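Purine nucleoside phosphorylase (PDB 1ODK) probably catalyses the reversible phosphorolysis of purine nucleosides, yielding the free base and a pentose 1-phosphate. Local coordinates at residues Ser96-Gly108 with Thr196-Asp208. Residues are numbered along the deposited sequence; the frame is centred on the assembly and turned at random.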
loop_
_atom_site.group_PDB
_atom_site.type_symbol
_atom_site.label_atom_id
_atom_site.label_comp_id
_atom_site.label_asym_id
_atom_site.label_seq_id
_atom_site.Cartn_x
_atom_site.Cartn_y
_atom_site.Cartn_z
ATOM N N SER B 96 -2.324 27.819 12.651
ATOM C CA SER B 96 -2.591 28.786 13.705
ATOM C C SER B 96 -3.107 30.064 13.053
ATOM O O SER B 96 -3.648 30.944 13.722
ATOM C CB SER B 96 -1.309 29.088 14.481
ATOM O OG SER B 96 -0.319 29.633 13.624
ATOM N N ASP B 97 -2.935 30.155 11.738
ATOM C CA ASP B 97 -3.364 31.327 10.987
ATOM C C ASP B 97 -4.885 31.441 10.913
ATOM O O ASP B 97 -5.425 32.545 10.850
ATOM C CB ASP B 97 -2.773 31.287 9.573
ATOM C CG ASP B 97 -2.828 32.640 8.877
ATOM O OD1 ASP B 97 -2.323 32.741 7.737
ATOM O OD2 ASP B 97 -3.372 33.601 9.466
ATOM N N LEU B 98 -5.573 30.302 10.923
ATOM C CA LEU B 98 -7.032 30.298 10.863
ATOM C C LEU B 98 -7.652 30.474 12.241
ATOM O O LEU B 98 -7.263 29.808 13.203
ATOM C CB LEU B 98 -7.544 28.995 10.240
ATOM C CG LEU B 98 -7.463 28.865 8.718
ATOM C CD1 LEU B 98 -7.907 27.474 8.299
ATOM C CD2 LEU B 98 -8.343 29.917 8.069
ATOM N N ALA B 99 -8.627 31.373 12.330
ATOM C CA ALA B 99 -9.303 31.633 13.593
ATOM C C ALA B 99 -10.740 31.128 13.541
ATOM O O ALA B 99 -11.347 31.069 12.470
ATOM C CB ALA B 99 -9.287 33.123 13.889
ATOM N N PRO B 100 -11.297 30.741 14.700
ATOM C CA PRO B 100 -12.675 30.247 14.753
ATOM C C PRO B 100 -13.642 31.274 14.163
ATOM O O PRO B 100 -13.502 32.473 14.397
ATOM C CB PRO B 100 -12.894 30.022 16.245
ATOM C CG PRO B 100 -11.527 29.586 16.711
ATOM C CD PRO B 100 -10.632 30.589 16.008
ATOM N N GLY B 101 -14.615 30.798 13.392
ATOM C CA GLY B 101 -15.576 31.696 12.776
ATOM C C GLY B 101 -15.182 32.080 11.360
ATOM O O GLY B 101 -16.003 32.577 10.591
ATOM N N GLU B 102 -13.920 31.855 11.007
ATOM C CA GLU B 102 -13.450 32.182 9.668
ATOM C C GLU B 102 -14.006 31.140 8.694
ATOM O O GLU B 102 -14.254 29.995 9.072
ATOM C CB GLU B 102 -11.918 32.175 9.635
ATOM C CG GLU B 102 -11.323 33.044 8.538
ATOM C CD GLU B 102 -9.808 33.117 8.611
ATOM O OE1 GLU B 102 -9.260 32.989 9.730
ATOM O OE2 GLU B 102 -9.169 33.317 7.555
ATOM N N LEU B 103 -14.212 31.535 7.446
ATOM C CA LEU B 103 -14.750 30.612 6.458
ATOM C C LEU B 103 -13.661 30.065 5.548
ATOM O O LEU B 103 -12.628 30.702 5.334
ATOM C CB LEU B 103 -15.814 31.306 5.605
ATOM C CG LEU B 103 -16.978 31.967 6.350
ATOM C CD1 LEU B 103 -17.963 32.521 5.337
ATOM C CD2 LEU B 103 -17.665 30.955 7.274
ATOM N N ILE B 104 -13.900 28.872 5.020
ATOM C CA ILE B 104 -12.962 28.249 4.099
ATOM C C ILE B 104 -13.728 27.741 2.890
ATOM O O ILE B 104 -14.662 26.943 3.033
ATOM C CB ILE B 104 -12.243 27.037 4.731
ATOM C CG1 ILE B 104 -11.353 27.483 5.891
ATOM C CG2 ILE B 104 -11.408 26.328 3.668
ATOM C CD1 ILE B 104 -10.740 26.315 6.674
ATOM N N VAL B 105 -13.371 28.229 1.706
ATOM C CA VAL B 105 -14.007 27.744 0.486
ATOM C C VAL B 105 -13.067 26.637 0.033
ATOM O O VAL B 105 -11.924 26.905 -0.346
ATOM C CB VAL B 105 -14.082 28.816 -0.613
ATOM C CG1 VAL B 105 -14.669 28.200 -1.884
ATOM C CG2 VAL B 105 -14.951 29.978 -0.145
ATOM N N ALA B 106 -13.548 25.401 0.083
ATOM C CA ALA B 106 -12.728 24.248 -0.265
ATOM C C ALA B 106 -12.357 24.130 -1.733
ATOM O O ALA B 106 -13.195 23.816 -2.575
ATOM C CB ALA B 106 -13.414 22.962 0.207
ATOM N N GLN B 107 -11.083 24.364 -2.028
ATOM C CA GLN B 107 -10.592 24.266 -3.398
ATOM C C GLN B 107 -10.390 22.794 -3.746
ATOM O O GLN B 107 -10.446 22.395 -4.913
ATOM C CB GLN B 107 -9.270 25.031 -3.534
ATOM C CG GLN B 107 -8.514 24.734 -4.819
ATOM C CD GLN B 107 -7.194 25.479 -4.906
ATOM O OE1 GLN B 107 -6.529 25.706 -3.893
ATOM N NE2 GLN B 107 -6.803 25.857 -6.122
ATOM N N GLY B 108 -10.163 21.988 -2.715
ATOM C CA GLY B 108 -9.966 20.564 -2.904
ATOM C C GLY B 108 -9.965 19.892 -1.545
ATOM O O GLY B 108 -9.951 20.570 -0.520
ATOM N N THR B 196 -20.844 19.947 -7.325
ATOM C CA THR B 196 -20.681 20.017 -5.880
ATOM C C THR B 196 -19.735 21.121 -5.434
ATOM O O THR B 196 -19.004 21.704 -6.230
ATOM C CB THR B 196 -20.155 18.675 -5.314
ATOM O OG1 THR B 196 -18.839 18.423 -5.824
ATOM C CG2 THR B 196 -21.070 17.527 -5.729
ATOM N N GLY B 197 -19.758 21.392 -4.137
ATOM C CA GLY B 197 -18.905 22.409 -3.568
ATOM C C GLY B 197 -18.965 22.292 -2.062
ATOM O O GLY B 197 -19.809 21.575 -1.518
ATOM N N ALA B 198 -18.063 22.986 -1.381
ATOM C CA ALA B 198 -18.042 22.954 0.068
ATOM C C ALA B 198 -17.471 24.230 0.656
ATOM O O ALA B 198 -16.454 24.749 0.193
ATOM C CB ALA B 198 -17.228 21.745 0.560
ATOM N N ILE B 199 -18.153 24.748 1.667
ATOM C CA ILE B 199 -17.683 25.923 2.371
ATOM C C ILE B 199 -17.772 25.528 3.840
ATOM O O ILE B 199 -18.735 24.880 4.262
ATOM C CB ILE B 199 -18.540 27.166 2.066
ATOM C CG1 ILE B 199 -17.994 28.361 2.852
ATOM C CG2 ILE B 199 -20.005 26.894 2.375
ATOM C CD1 ILE B 199 -18.615 29.684 2.457
ATOM N N LEU B 200 -16.754 25.880 4.613
ATOM C CA LEU B 200 -16.732 25.512 6.020
ATOM C C LEU B 200 -16.470 26.695 6.930
ATOM O O LEU B 200 -15.895 27.697 6.519
ATOM C CB LEU B 200 -15.637 24.469 6.274
ATOM C CG LEU B 200 -15.635 23.196 5.422
ATOM C CD1 LEU B 200 -14.359 22.415 5.684
ATOM C CD2 LEU B 200 -16.868 22.347 5.748
ATOM N N ALA B 201 -16.894 26.554 8.177
ATOM C CA ALA B 201 -16.666 27.570 9.191
ATOM C C ALA B 201 -15.750 26.904 10.217
ATOM O O ALA B 201 -16.049 25.813 10.697
ATOM C CB ALA B 201 -17.984 27.975 9.843
ATOM N N VAL B 202 -14.626 27.542 10.531
ATOM C CA VAL B 202 -13.700 26.990 11.513
ATOM C C VAL B 202 -14.360 27.017 12.893
ATOM O O VAL B 202 -14.766 28.073 13.374
ATOM C CB VAL B 202 -12.387 27.804 11.563
ATOM C CG1 VAL B 202 -11.464 27.242 12.636
ATOM C CG2 VAL B 202 -11.705 27.767 10.211
ATOM N N SER B 203 -14.472 25.852 13.520
ATOM C CA SER B 203 -15.100 25.756 14.834
ATOM C C SER B 203 -14.098 25.544 15.961
ATOM O O SER B 203 -14.461 25.594 17.138
ATOM C CB SER B 203 -16.107 24.608 14.845
ATOM O OG SER B 203 -15.464 23.382 14.540
ATOM N N ASN B 204 -12.840 25.310 15.605
ATOM C CA ASN B 204 -11.808 25.068 16.604
ATOM C C ASN B 204 -10.477 24.772 15.932
ATOM O O ASN B 204 -10.375 24.760 14.709
ATOM C CB ASN B 204 -12.176 23.852 17.453
ATOM C CG ASN B 204 -12.244 22.577 16.628
ATOM O OD1 ASN B 204 -13.152 22.396 15.813
ATOM N ND2 ASN B 204 -11.272 21.694 16.821
ATOM N N ARG B 205 -9.466 24.521 16.757
ATOM C CA ARG B 205 -8.133 24.171 16.286
ATOM C C ARG B 205 -7.881 22.734 16.725
ATOM O O ARG B 205 -8.269 22.341 17.826
ATOM C CB ARG B 205 -7.087 25.102 16.898
ATOM C CG ARG B 205 -7.064 26.477 16.256
ATOM C CD ARG B 205 -6.757 27.563 17.266
ATOM N NE ARG B 205 -6.700 28.880 16.640
ATOM C CZ ARG B 205 -6.913 30.020 17.287
ATOM N NH1 ARG B 205 -7.204 30.001 18.582
ATOM N NH2 ARG B 205 -6.833 31.178 16.642
ATOM N N ILE B 206 -7.252 21.946 15.860
ATOM C CA ILE B 206 -6.970 20.555 16.187
ATOM C C ILE B 206 -6.295 20.479 17.550
ATOM O O ILE B 206 -5.319 21.182 17.806
ATOM C CB ILE B 206 -6.055 19.901 15.130
ATOM C CG1 ILE B 206 -6.724 19.967 13.754
ATOM C CG2 ILE B 206 -5.756 18.458 15.520
ATOM C CD1 ILE B 206 -8.100 19.341 13.706
ATOM N N GLY B 207 -6.831 19.632 18.425
ATOM C CA GLY B 207 -6.266 19.488 19.755
ATOM C C GLY B 207 -7.110 20.125 20.848
ATOM O O GLY B 207 -6.970 19.780 22.024
ATOM N N ASP B 208 -7.980 21.058 20.473
ATOM C CA ASP B 208 -8.842 21.722 21.446
ATOM C C ASP B 208 -9.880 20.752 22.000
ATOM O O ASP B 208 -10.524 20.018 21.248
ATOM C CB ASP B 208 -9.555 22.917 20.808
ATOM C CG ASP B 208 -8.633 24.101 20.587
ATOM O OD1 ASP B 208 -9.099 25.112 20.019
ATOM O OD2 ASP B 208 -7.450 24.023 20.984
HETATM O O HOH W 1 -15.925 24.430 -2.686
#
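Val202 fits into the type II turn Ala99-Glu102 and shows how an antiparallel pairing in the mixed sheet of the phosphorylase superfamily can take in a turn as well as strand 103-106. Its CB lies 3.5 Å from Ala99 O. With CG1 anti to the backbone N (chi1 178°), that methyl reaches Pro100 CA, while CG2 meets Ile104 CD1 at 3.9 Å, the two side chains crossing at a slant. The backbone of Val202 is gripped twice: Gly101 N donates to Val202 O over 2.7 Å, and Val202 N gives a nearly straight bond (171°) to Glu102 O. With an alanine here both methyls go, which would probably open a gap beside Pro100 CA and Ile104 CD1 and leave the turn less firmly packed on the strand. Pro100 CD sits over the centre of the Arg205 guanidinium, 3.9 Å above its plane. Further along, Ile104 and Leu200 exchange two backbone bonds, and Ala106 N donates to Ala198 O. On one face of the sheet Leu103 CD2 touches Ala201 CB and its CD1 meets Ile199 CD1; on the other, Ile104 packs against Leu176 and Ala177 of strand 175-179. The turn is itself positioned by Glu102, whose OE1 accepts Ala99 N at 3.1 Å. At the far end a water bridges the strands, donating to Ala106 O at 2.8 Å and accepting from Ala198 N at 2.9 Å.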